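Local coordinates for protein CurM Sulfotransferase (Moorea producta, PDB 4GBM) that probably transfers a sulfonate group from PAPS to a polyketide intermediate in curacin biosynthesis, leaving PAP, at residues W197-S200 with N201-L205. The protein carries 2 engineered substitutions. Residues are numbered along the deposited sequence; the frame is centred on the assembly and turned at random. Where two conformers were deposited one is given.
Sequences WAKS and NQNIL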
loop_
_atom_site.group_PDB
_atom_site.type_symbol
_atom_site.label_atom_id
_atom_site.label_comp_id
_atom_site.label_asym_id
_atom_site.label_seq_id
_atom_site.Cartn_x
_atom_site.Cartn_y
_atom_site.Cartn_z
ATOM N N TRP A 197 -9.493 -7.966 -7.253
ATOM C CA TRP A 197 -8.172 -8.254 -7.812
ATOM C C TRP A 197 -8.083 -7.821 -9.280
ATOM O O TRP A 197 -7.107 -7.188 -9.687
ATOM C CB TRP A 197 -7.828 -9.743 -7.661
ATOM C CG TRP A 197 -6.436 -10.075 -8.130
ATOM C CD1 TRP A 197 -5.292 -10.047 -7.378
ATOM C CD2 TRP A 197 -6.038 -10.481 -9.451
ATOM N NE1 TRP A 197 -4.209 -10.403 -8.148
ATOM C CE2 TRP A 197 -4.638 -10.674 -9.423
ATOM C CE3 TRP A 197 -6.731 -10.699 -10.654
ATOM C CZ2 TRP A 197 -3.912 -11.073 -10.553
ATOM C CZ3 TRP A 197 -6.013 -11.096 -11.775
ATOM C CH2 TRP A 197 -4.615 -11.282 -11.715
ATOM N N ALA A 198 -9.116 -8.143 -10.063
ATOM C CA ALA A 198 -9.128 -7.836 -11.496
ATOM C C ALA A 198 -9.173 -6.332 -11.758
ATOM O O ALA A 198 -8.394 -5.821 -12.573
ATOM C CB ALA A 198 -10.305 -8.536 -12.186
ATOM N N LYS A 199 -10.068 -5.628 -11.059
ATOM C CA LYS A 199 -10.227 -4.184 -11.260
ATOM C C LYS A 199 -8.990 -3.409 -10.806
ATOM O O LYS A 199 -8.516 -2.519 -11.528
ATOM C CB LYS A 199 -11.495 -3.660 -10.569
ATOM C CG LYS A 199 -11.659 -2.149 -10.624
ATOM C CD LYS A 199 -13.053 -1.705 -10.208
ATOM C CE LYS A 199 -13.105 -0.199 -9.958
ATOM N NZ LYS A 199 -12.581 0.633 -11.092
ATOM N N SER A 200 -8.466 -3.742 -9.626
ATOM C CA SER A 200 -7.270 -3.085 -9.097
ATOM C C SER A 200 -6.108 -3.244 -10.066
ATOM O O SER A 200 -5.437 -2.276 -10.416
ATOM C CB SER A 200 -6.889 -3.661 -7.732
ATOM O OG SER A 200 -7.922 -3.458 -6.789
ATOM N N ASN A 201 -5.880 -4.479 -10.506
ATOM C CA ASN A 201 -4.769 -4.736 -11.413
ATOM C C ASN A 201 -4.954 -4.105 -12.779
ATOM O O ASN A 201 -4.022 -3.507 -13.305
ATOM C CB ASN A 201 -4.449 -6.223 -11.485
ATOM C CG ASN A 201 -3.651 -6.673 -10.297
ATOM O OD1 ASN A 201 -2.487 -6.291 -10.151
ATOM N ND2 ASN A 201 -4.271 -7.454 -9.411
ATOM N N GLN A 202 -6.158 -4.203 -13.341
ATOM C CA GLN A 202 -6.408 -3.545 -14.620
ATOM C C GLN A 202 -6.234 -2.022 -14.519
ATOM O O GLN A 202 -5.653 -1.401 -15.418
ATOM C CB GLN A 202 -7.786 -3.898 -15.189
ATOM C CG GLN A 202 -7.924 -3.503 -16.669
ATOM C CD GLN A 202 -6.889 -4.190 -17.541
ATOM O OE1 GLN A 202 -6.842 -5.420 -17.613
ATOM N NE2 GLN A 202 -6.050 -3.402 -18.202
ATOM N N ASN A 203 -6.715 -1.430 -13.426
ATOM C CA ASN A 203 -6.562 0.013 -13.217
ATOM C C ASN A 203 -5.083 0.411 -13.146
ATOM O O ASN A 203 -4.678 1.410 -13.736
ATOM C CB ASN A 203 -7.285 0.488 -11.951
ATOM C CG ASN A 203 -8.811 0.499 -12.088
ATOM O OD1 ASN A 203 -9.523 0.575 -11.075
ATOM N ND2 ASN A 203 -9.316 0.421 -13.312
ATOM N N ILE A 204 -4.282 -0.375 -12.431
ATOM C CA ILE A 204 -2.843 -0.100 -12.345
ATOM C C ILE A 204 -2.171 -0.246 -13.709
ATOM O O ILE A 204 -1.397 0.621 -14.125
ATOM C CB ILE A 204 -2.136 -0.992 -11.317
ATOM C CG1 ILE A 204 -2.667 -0.706 -9.911
ATOM C CG2 ILE A 204 -0.628 -0.708 -11.339
ATOM C CD1 ILE A 204 -2.354 -1.797 -8.899
ATOM N N LEU A 205 -2.473 -1.339 -14.407
ATOM C CA LEU A 205 -1.930 -1.556 -15.746
ATOM C C LEU A 205 -2.252 -0.396 -16.679
ATOM O O LEU A 205 -1.363 0.102 -17.393
ATOM C CB LEU A 205 -2.443 -2.878 -16.326
ATOM C CG LEU A 205 -1.867 -4.126 -15.648
ATOM C CD1 LEU A 205 -2.713 -5.359 -15.959
ATOM C CD2 LEU A 205 -0.425 -4.327 -16.089
#
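Trp-197 and Asn-201, one turn apart on a single helix, meet through a buried side-chain amide. Two donors grip the carbonyl oxygen of Trp-197: the backbone N of Asn-201, at 3.1 Å from Trp-197 O, and Asn-201 ND2, at 2.9 Å from the same oxygen, approach from opposite faces of the carbonyl plane. With CG of Asn-201 beside its own backbone N (chi1 -79°), the amide folds back along the helix, and ND2 also lies 3.1 Å above the indole plane, over the five-membered ring and displaced toward NE1 and CE2. Ring and amide planes are inclined by 53°, not stacked flat.

In the given conformer of Lys-199, one of two, NZ reaches Asn-203 OD1 at 3.1 Å, in the carbonyl plane on a lone pair, so this link is probably not permanent.

Backbone N of Gln-202, Asn-203 and Ile-204 bonds O of Ala-198 (2.9 Å for Gln-202 N to Ala-198 O), Lys-199 and Ser-200.

The Trp-197 side chain stays about 10 Å from the bound adenosine-3'-5'-diphosphate. Asn-201 OD1 bonds Tyr-161 OH and Trp-197 NE1 bonds O of Arg-164, just past strand 158-163, tying helix 189-208 to the parallel sheet of the P-loop-like sulfotransferase fold, while Ala-198 and Gln-202 pack on Ile-302 of helix 297-305.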